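Local coordinates for protein malonyl CoA reductase (malonate semialdehyde-forming) (Sulfolobus tokodaii, PDB 2EP5) that probably reduces malonyl-CoA to malonate semialdehyde with NADPH, as a member of the aspartate-semialdehyde dehydrogenase family, at residues A[114-118]-A[135-141]; A[281-286]-A[303-309]. All blocks are in the same frame, centred on the assembly; numbering follows the deposited sequence.

Contact 1: residues A[114-118]-A[135-141]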
ATOM      1  N   ASP A 114     -26.802  11.603 -25.772  1.00 21.27           N
ATOM      2  CA  ASP A 114     -27.571  12.360 -26.754  1.00 20.75           C
ATOM      3  C   ASP A 114     -28.117  11.333 -27.735  1.00 21.89           C
ATOM      4  O   ASP A 114     -27.358  10.559 -28.306  1.00 22.35           O
ATOM      5  CB  ASP A 114     -26.681  13.365 -27.490  1.00 21.80           C
ATOM      6  CG  ASP A 114     -27.470  14.268 -28.431  1.00 21.67           C
ATOM      7  OD1 ASP A 114     -28.104  13.752 -29.376  1.00 24.67           O
ATOM      8  OD2 ASP A 114     -27.459  15.496 -28.223  1.00 21.04           O
ATOM      9  N   PRO A 115     -29.445  11.308 -27.930  1.00 23.82           N
ATOM     10  CA  PRO A 115     -30.174  10.397 -28.824  1.00 24.53           C
ATOM     11  C   PRO A 115     -29.684  10.365 -30.269  1.00 26.29           C
ATOM     12  O   PRO A 115     -29.934   9.397 -30.985  1.00 27.81           O
ATOM     13  CB  PRO A 115     -31.614  10.900 -28.737  1.00 25.57           C
ATOM     14  CG  PRO A 115     -31.689  11.480 -27.363  1.00 25.92           C
ATOM     15  CD  PRO A 115     -30.382  12.215 -27.242  1.00 24.97           C
ATOM     16  N   ASP A 116     -28.996  11.420 -30.703  1.00 26.32           N
ATOM     17  CA  ASP A 116     -28.487  11.472 -32.071  1.00 26.93           C
ATOM     18  C   ASP A 116     -26.998  11.159 -32.143  1.00 28.05           C
ATOM     19  O   ASP A 116     -26.405  11.151 -33.226  1.00 29.37           O
ATOM     20  CB  ASP A 116     -28.732  12.852 -32.684  1.00 26.62           C
ATOM     21  CG  ASP A 116     -30.190  13.248 -32.653  1.00 27.45           C
ATOM     22  OD1 ASP A 116     -31.044  12.402 -32.998  1.00 25.32           O
ATOM     23  OD2 ASP A 116     -30.477  14.406 -32.287  1.00 29.44           O
ATOM     24  N   VAL A 117     -26.393  10.898 -30.990  1.00 26.67           N
ATOM     25  CA  VAL A 117     -24.972  10.605 -30.942  1.00 25.00           C
ATOM     26  C   VAL A 117     -24.735   9.153 -30.550  1.00 25.28           C
ATOM     27  O   VAL A 117     -25.207   8.689 -29.512  1.00 24.64           O
ATOM     28  CB  VAL A 117     -24.265  11.535 -29.941  1.00 24.31           C
ATOM     29  CG1 VAL A 117     -22.773  11.282 -29.950  1.00 21.81           C
ATOM     30  CG2 VAL A 117     -24.570  12.986 -30.292  1.00 22.89           C
ATOM     31  N   PRO A 118     -23.998   8.409 -31.386  1.00 25.08           N
ATOM     32  CA  PRO A 118     -23.720   6.999 -31.085  1.00 23.67           C
ATOM     33  C   PRO A 118     -22.744   6.871 -29.910  1.00 22.49           C
ATOM     34  O   PRO A 118     -21.767   7.619 -29.831  1.00 20.52           O
ATOM     35  CB  PRO A 118     -23.098   6.475 -32.381  1.00 23.70           C
ATOM     36  CG  PRO A 118     -23.435   7.537 -33.427  1.00 26.04           C
ATOM     37  CD  PRO A 118     -23.375   8.810 -32.655  1.00 23.89           C
ATOM     38  N   GLN A 135     -27.403  12.419 -38.275  1.00 28.30           N
ATOM     39  CA  GLN A 135     -26.921  13.360 -37.272  1.00 26.84           C
ATOM     40  C   GLN A 135     -26.814  14.803 -37.766  1.00 26.85           C
ATOM     41  O   GLN A 135     -27.359  15.714 -37.147  1.00 27.05           O
ATOM     42  CB  GLN A 135     -25.569  12.888 -36.724  1.00 23.63           C
ATOM     43  CG  GLN A 135     -24.960  13.815 -35.691  1.00 22.41           C
ATOM     44  CD  GLN A 135     -23.712  13.234 -35.050  1.00 24.44           C
ATOM     45  OE1 GLN A 135     -23.787  12.288 -34.268  1.00 25.56           O
ATOM     46  NE2 GLN A 135     -22.556  13.797 -35.381  1.00 23.98           N
ATOM     47  N   LYS A 136     -26.113  15.015 -38.873  1.00 28.08           N
ATOM     48  CA  LYS A 136     -25.951  16.363 -39.405  1.00 29.80           C
ATOM     49  C   LYS A 136     -27.287  17.082 -39.555  1.00 29.69           C
ATOM     50  O   LYS A 136     -27.440  18.222 -39.117  1.00 29.82           O
ATOM     51  CB  LYS A 136     -25.224  16.324 -40.754  1.00 29.44           C
ATOM     52  CG  LYS A 136     -23.739  16.000 -40.652  1.00 29.56           C
ATOM     53  CD  LYS A 136     -23.065  16.113 -42.012  1.00 29.73           C
ATOM     54  CE  LYS A 136     -21.608  15.717 -41.939  1.00 33.13           C
ATOM     55  NZ  LYS A 136     -20.937  15.810 -43.264  1.00 35.47           N
ATOM     56  N   GLU A 137     -28.252  16.407 -40.165  1.00 30.55           N
ATOM     57  CA  GLU A 137     -29.577  16.980 -40.375  1.00 31.87           C
ATOM     58  C   GLU A 137     -30.332  17.176 -39.059  1.00 31.08           C
ATOM     59  O   GLU A 137     -31.032  18.172 -38.888  1.00 29.35           O
ATOM     60  CB  GLU A 137     -30.386  16.075 -41.303  1.00 34.93           C
ATOM     61  CG  GLU A 137     -31.794  16.548 -41.585  1.00 41.35           C
ATOM     62  CD  GLU A 137     -32.618  15.495 -42.309  1.00 45.78           C
ATOM     63  OE1 GLU A 137     -32.147  14.979 -43.346  1.00 48.40           O
ATOM     64  OE2 GLU A 137     -33.737  15.180 -41.843  1.00 50.25           O
ATOM     65  N   ARG A 138     -30.185  16.228 -38.132  1.00 29.73           N
ATOM     66  CA  ARG A 138     -30.867  16.316 -36.844  1.00 30.59           C
ATOM     67  C   ARG A 138     -30.332  17.399 -35.913  1.00 31.97           C
ATOM     68  O   ARG A 138     -31.114  18.111 -35.289  1.00 31.92           O
ATOM     69  CB  ARG A 138     -30.818  14.973 -36.117  1.00 30.28           C
ATOM     70  CG  ARG A 138     -31.748  13.929 -36.689  1.00 30.04           C
ATOM     71  CD  ARG A 138     -31.468  12.561 -36.101  1.00 27.17           C
ATOM     72  NE  ARG A 138     -32.359  11.552 -36.657  1.00 27.76           N
ATOM     73  CZ  ARG A 138     -32.341  10.263 -36.331  1.00 28.38           C
ATOM     74  NH1 ARG A 138     -31.467   9.802 -35.436  1.00 29.51           N
ATOM     75  NH2 ARG A 138     -33.197   9.431 -36.904  1.00 24.21           N
ATOM     76  N   LYS A 139     -29.010  17.524 -35.809  1.00 33.44           N
ATOM     77  CA  LYS A 139     -28.415  18.532 -34.927  1.00 34.40           C
ATOM     78  C   LYS A 139     -28.110  19.814 -35.688  1.00 34.95           C
ATOM     79  O   LYS A 139     -27.879  20.863 -35.086  1.00 34.90           O
ATOM     80  CB  LYS A 139     -27.111  18.016 -34.304  1.00 33.44           C
ATOM     81  CG  LYS A 139     -27.217  16.678 -33.598  1.00 34.13           C
ATOM     82  CD  LYS A 139     -28.119  16.734 -32.373  1.00 34.10           C
ATOM     83  CE  LYS A 139     -27.481  17.516 -31.243  1.00 33.79           C
ATOM     84  NZ  LYS A 139     -28.297  17.439 -30.001  1.00 33.43           N
ATOM     85  N   GLY A 140     -28.111  19.724 -37.012  1.00 35.59           N
ATOM     86  CA  GLY A 140     -27.800  20.886 -37.818  1.00 36.36           C
ATOM     87  C   GLY A 140     -26.307  21.153 -37.755  1.00 37.00           C
ATOM     88  O   GLY A 140     -25.874  22.305 -37.745  1.00 38.60           O
ATOM     89  N   TRP A 141     -25.518  20.083 -37.704  1.00 36.60           N
ATOM     90  CA  TRP A 141     -24.061  20.196 -37.645  1.00 35.67           C
ATOM     91  C   TRP A 141     -23.448  19.925 -39.004  1.00 35.29           C
ATOM     92  O   TRP A 141     -23.995  19.162 -39.796  1.00 36.46           O
ATOM     93  CB  TRP A 141     -23.441  19.161 -36.688  1.00 34.08           C
ATOM     94  CG  TRP A 141     -23.841  19.229 -35.259  1.00 31.39           C
ATOM     95  CD1 TRP A 141     -24.277  20.324 -34.575  1.00 32.30           C
ATOM     96  CD2 TRP A 141     -23.741  18.171 -34.302  1.00 29.03           C
ATOM     97  NE1 TRP A 141     -24.452  20.015 -33.245  1.00 30.05           N
ATOM     98  CE2 TRP A 141     -24.127  18.701 -33.050  1.00 28.99           C
ATOM     99  CE3 TRP A 141     -23.359  16.828 -34.380  1.00 29.16           C
ATOM    100  CZ2 TRP A 141     -24.141  17.933 -31.879  1.00 28.66           C
ATOM    101  CZ3 TRP A 141     -23.372  16.058 -33.208  1.00 30.11           C
ATOM    102  CH2 TRP A 141     -23.762  16.617 -31.978  1.00 28.85           C
TER
HETATM  103  O   HOH W   1     -30.580  15.374 -29.192  1.00 30.05           O
HETATM  104  O   HOH W   2     -28.491  10.885 -35.604  1.00 20.47           O
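Asp114 and Asp116 of the turn 114-118 meet Lys139 and Arg138 near the end of helix 132-140. Asp114 and Lys139 reach for each other from opposite directions and form a salt bridge, with NZ of Lys139 2.8 Å from OD2 of Asp114 on the syn side of the carboxylate. The lysine chain bends twice on the way: chi2 (-65°) sets CD 3.3 Å from OD2 of Asp116, and chi3 (-71°) turns the end toward Asp114. Asp116 OD1 makes a longer salt bridge to NH1 of Arg138, at 3.6 Å, the carboxylate and guanidinium planes being 47° apart. The other polar end of that guanidinium, NH2, bonds to the carbonyl of Asn222.

A hydrogen bond inside 114-118 orients the Asp114 carboxylate. Asp114 OD1 accepts from the backbone N of Asp116 at 2.8 Å through its anti lone pair, an Asx turn laid over the type I beta turn Asp114-Val117. One carboxylate thus fixes the loop with one oxygen and holds the helix with the other. A water gives hydrogen bonds to Asp114 OD1 and Asp116 OD2 and accepts one from Lys139 NZ, joining all three charged groups. A second water donates to the carbonyl of Asp116 and is weakly bonded by Arg138 NH1.

The apolar part of the contact is small. Val117 CG2 comes within 4.1 Å of CH2 of Trp141, their side chains crossing at about a right angle, while CB of Lys139 sits over the centre of the indole, 3.2 Å above its plane.

The contact adjoins the parallel sheet of the nucleotide-binding domain: Pro118 pairs by backbone with Lys147 of strand 144-147, the outermost within this chain, Gln135 packs on Ile144 and Leu145, and Trp141 rests against Leu95 and Val98 of helix 87-99.

Contact 2: residues A[281-286]-A[303-309]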
ATOM      1  N   PRO A 281      -8.891  -7.213 -29.941  1.00 26.78           N
ATOM      2  CA  PRO A 281      -8.266  -8.418 -29.378  1.00 27.32           C
ATOM      3  C   PRO A 281      -8.861  -9.658 -30.048  1.00 28.15           C
ATOM      4  O   PRO A 281      -9.977  -9.597 -30.560  1.00 28.19           O
ATOM      5  CB  PRO A 281      -8.632  -8.329 -27.901  1.00 24.41           C
ATOM      6  CG  PRO A 281     -10.005  -7.739 -27.951  1.00 26.31           C
ATOM      7  CD  PRO A 281      -9.864  -6.632 -28.998  1.00 25.99           C
ATOM      8  N   LYS A 282      -8.126 -10.770 -30.054  1.00 29.37           N
ATOM      9  CA  LYS A 282      -8.625 -12.001 -30.667  1.00 30.77           C
ATOM     10  C   LYS A 282      -9.852 -12.547 -29.927  1.00 31.71           C
ATOM     11  O   LYS A 282     -10.773 -13.077 -30.548  1.00 30.80           O
ATOM     12  CB  LYS A 282      -7.539 -13.078 -30.690  1.00 33.75           C
ATOM     13  CG  LYS A 282      -6.795 -13.236 -32.008  1.00 36.60           C
ATOM     14  CD  LYS A 282      -5.745 -12.157 -32.211  1.00 41.13           C
ATOM     15  CE  LYS A 282      -4.755 -12.549 -33.315  1.00 42.51           C
ATOM     16  NZ  LYS A 282      -4.008 -13.808 -32.988  1.00 41.33           N
ATOM     17  N   GLN A 283      -9.848 -12.436 -28.600  1.00 32.78           N
ATOM     18  CA  GLN A 283     -10.969 -12.900 -27.780  1.00 32.72           C
ATOM     19  C   GLN A 283     -11.292 -11.783 -26.787  1.00 30.41           C
ATOM     20  O   GLN A 283     -10.675 -11.690 -25.727  1.00 32.43           O
ATOM     21  CB  GLN A 283     -10.599 -14.185 -27.027  1.00 34.48           C
ATOM     22  CG  GLN A 283     -11.820 -14.951 -26.528  1.00 40.59           C
ATOM     23  CD  GLN A 283     -11.476 -16.188 -25.706  1.00 43.51           C
ATOM     24  OE1 GLN A 283     -10.658 -17.020 -26.116  1.00 47.23           O
ATOM     25  NE2 GLN A 283     -12.114 -16.323 -24.547  1.00 40.10           N
ATOM     26  N   PRO A 284     -12.275 -10.926 -27.115  1.00 28.02           N
ATOM     27  CA  PRO A 284     -12.668  -9.805 -26.250  1.00 25.52           C
ATOM     28  C   PRO A 284     -13.068 -10.191 -24.834  1.00 24.69           C
ATOM     29  O   PRO A 284     -13.006  -9.370 -23.921  1.00 25.07           O
ATOM     30  CB  PRO A 284     -13.801  -9.149 -27.031  1.00 23.55           C
ATOM     31  CG  PRO A 284     -14.410 -10.303 -27.757  1.00 25.88           C
ATOM     32  CD  PRO A 284     -13.206 -11.060 -28.247  1.00 24.88           C
ATOM     33  N   ILE A 285     -13.477 -11.439 -24.653  1.00 23.91           N
ATOM     34  CA  ILE A 285     -13.867 -11.918 -23.340  1.00 25.31           C
ATOM     35  C   ILE A 285     -13.131 -13.212 -23.022  1.00 26.02           C
ATOM     36  O   ILE A 285     -13.185 -14.172 -23.786  1.00 26.17           O
ATOM     37  CB  ILE A 285     -15.384 -12.191 -23.261  1.00 24.97           C
ATOM     38  CG1 ILE A 285     -16.169 -10.914 -23.598  1.00 23.47           C
ATOM     39  CG2 ILE A 285     -15.739 -12.693 -21.865  1.00 23.13           C
ATOM     40  CD1 ILE A 285     -17.684 -11.126 -23.757  1.00 24.57           C
ATOM     41  N   ILE A 286     -12.428 -13.224 -21.897  1.00 26.68           N
ATOM     42  CA  ILE A 286     -11.695 -14.406 -21.463  1.00 26.51           C
ATOM     43  C   ILE A 286     -12.391 -14.977 -20.232  1.00 28.03           C
ATOM     44  O   ILE A 286     -12.721 -14.236 -19.298  1.00 28.93           O
ATOM     45  CB  ILE A 286     -10.245 -14.061 -21.064  1.00 26.68           C
ATOM     46  CG1 ILE A 286      -9.468 -13.564 -22.280  1.00 27.06           C
ATOM     47  CG2 ILE A 286      -9.566 -15.279 -20.445  1.00 24.43           C
ATOM     48  CD1 ILE A 286      -8.087 -13.010 -21.936  1.00 27.72           C
ATOM     49  N   GLU A 303      -4.420  -9.409 -23.404  1.00 22.56           N
ATOM     50  CA  GLU A 303      -4.438  -8.926 -24.781  1.00 23.91           C
ATOM     51  C   GLU A 303      -4.260  -7.414 -24.885  1.00 23.82           C
ATOM     52  O   GLU A 303      -5.065  -6.713 -25.490  1.00 23.54           O
ATOM     53  CB  GLU A 303      -5.729  -9.374 -25.473  1.00 25.02           C
ATOM     54  CG  GLU A 303      -5.861 -10.887 -25.508  1.00 28.87           C
ATOM     55  CD  GLU A 303      -7.075 -11.373 -26.271  1.00 30.90           C
ATOM     56  OE1 GLU A 303      -7.181 -11.065 -27.477  1.00 32.32           O
ATOM     57  OE2 GLU A 303      -7.916 -12.075 -25.663  1.00 33.02           O
ATOM     58  N   SER A 304      -3.187  -6.926 -24.279  1.00 25.06           N
ATOM     59  CA  SER A 304      -2.859  -5.512 -24.295  1.00 27.47           C
ATOM     60  C   SER A 304      -3.855  -4.644 -23.540  1.00 27.32           C
ATOM     61  O   SER A 304      -3.806  -3.417 -23.634  1.00 27.94           O
ATOM     62  CB  SER A 304      -2.741  -5.028 -25.737  1.00 29.14           C
ATOM     63  OG  SER A 304      -1.847  -5.864 -26.448  1.00 33.06           O
ATOM     64  N   GLY A 305      -4.746  -5.278 -22.786  1.00 26.16           N
ATOM     65  CA  GLY A 305      -5.726  -4.523 -22.026  1.00 25.35           C
ATOM     66  C   GLY A 305      -7.020  -4.266 -22.781  1.00 24.93           C
ATOM     67  O   GLY A 305      -7.819  -3.417 -22.379  1.00 24.26           O
ATOM     68  N   MET A 306      -7.225  -4.991 -23.877  1.00 23.27           N
ATOM     69  CA  MET A 306      -8.435  -4.839 -24.674  1.00 24.47           C
ATOM     70  C   MET A 306      -9.433  -5.951 -24.388  1.00 24.65           C
ATOM     71  O   MET A 306     -10.591  -5.877 -24.791  1.00 25.94           O
ATOM     72  CB  MET A 306      -8.105  -4.823 -26.170  1.00 23.20           C
ATOM     73  CG  MET A 306      -7.670  -3.461 -26.672  1.00 23.49           C
ATOM     74  SD  MET A 306      -8.879  -2.205 -26.206  1.00 22.73           S
ATOM     75  CE  MET A 306     -10.153  -2.500 -27.424  1.00 20.15           C
ATOM     76  N   ALA A 307      -8.980  -6.981 -23.688  1.00 24.27           N
ATOM     77  CA  ALA A 307      -9.844  -8.096 -23.356  1.00 25.22           C
ATOM     78  C   ALA A 307     -10.244  -8.021 -21.884  1.00 24.55           C
ATOM     79  O   ALA A 307      -9.453  -7.612 -21.037  1.00 25.72           O
ATOM     80  CB  ALA A 307      -9.122  -9.422 -23.647  1.00 25.04           C
ATOM     81  N   VAL A 308     -11.482  -8.390 -21.586  1.00 22.45           N
ATOM     82  CA  VAL A 308     -11.949  -8.392 -20.205  1.00 21.48           C
ATOM     83  C   VAL A 308     -11.902  -9.838 -19.726  1.00 21.35           C
ATOM     84  O   VAL A 308     -12.072 -10.769 -20.517  1.00 22.14           O
ATOM     85  CB  VAL A 308     -13.397  -7.879 -20.081  1.00 20.54           C
ATOM     86  CG1 VAL A 308     -13.484  -6.446 -20.575  1.00 16.37           C
ATOM     87  CG2 VAL A 308     -14.334  -8.791 -20.856  1.00 17.50           C
ATOM     88  N   THR A 309     -11.663 -10.032 -18.437  1.00 19.67           N
ATOM     89  CA  THR A 309     -11.593 -11.379 -17.903  1.00 19.24           C
ATOM     90  C   THR A 309     -12.756 -11.622 -16.953  1.00 19.81           C
ATOM     91  O   THR A 309     -12.979 -10.840 -16.028  1.00 18.97           O
ATOM     92  CB  THR A 309     -10.273 -11.602 -17.159  1.00 19.35           C
ATOM     93  OG1 THR A 309      -9.179 -11.257 -18.022  1.00 19.68           O
ATOM     94  CG2 THR A 309     -10.143 -13.052 -16.729  1.00 16.49           C
TER
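The parallel pairing of strands 285-287 and 308-316, at one edge of the mixed sheet that this chain contributes to the dimerisation domain, begins here. Val308 N donates to Pro284 O at 3.0 Å, and Ile286 N to Val308 O at 2.8 Å, so that Val308 is gripped through both its N-H and its carbonyl. Ile285 and Val308 point their side chains the same way, side by side, CG1 of the first 3.9 Å from CG2 of the second. On this face Val308 also packs on Ile155 and Met158 of helix 151-160, the helix that opens with Cys151, the predicted acyl-thioester residue. The other face carries Ile286 and Thr309, which both touch Ala302.

Ahead of the strands, the Glu303 carboxylate closes the loop 281-283. Its chain, extended beyond CG, brings OE1 to the backbone N of Gln283 at 3.2 Å, a nearly straight bond (171°) on the syn lone pair, with a weak second bond from Lys282 N. OE2 lies 2.8 Å from Gln283 O. With the carboxylate replaced by an alanine here, the Gln283 N-H would probably lose its acceptor and the 281-283 loop a tie to helix 302-305. Pro281 sets its ring across Met306, CD to CB 3.8 Å, and Ile286 CD1 approaches Ala307 CB at 4.1 Å.

Overall arrangement
Contact 1 and contact 2 lie on opposite sides of the chain's centre, their own centres about 32 Å apart and their nearest atoms about 16 Å apart. Each serves a different sheet, at the strand that is outermost within this chain: 114-118 with 135-141 adjoins that strand of the parallel nucleotide-binding sheet, whereas 281-286 with 303-309 includes that of the mixed sheet. Contact 1 is partly buried, and side-chain charges and waters join its loop to a helix. Contact 2 is mostly buried; strand backbone and aliphatic side chains carry it, and its one acid binds main-chain N-H groups instead of a basic side chain.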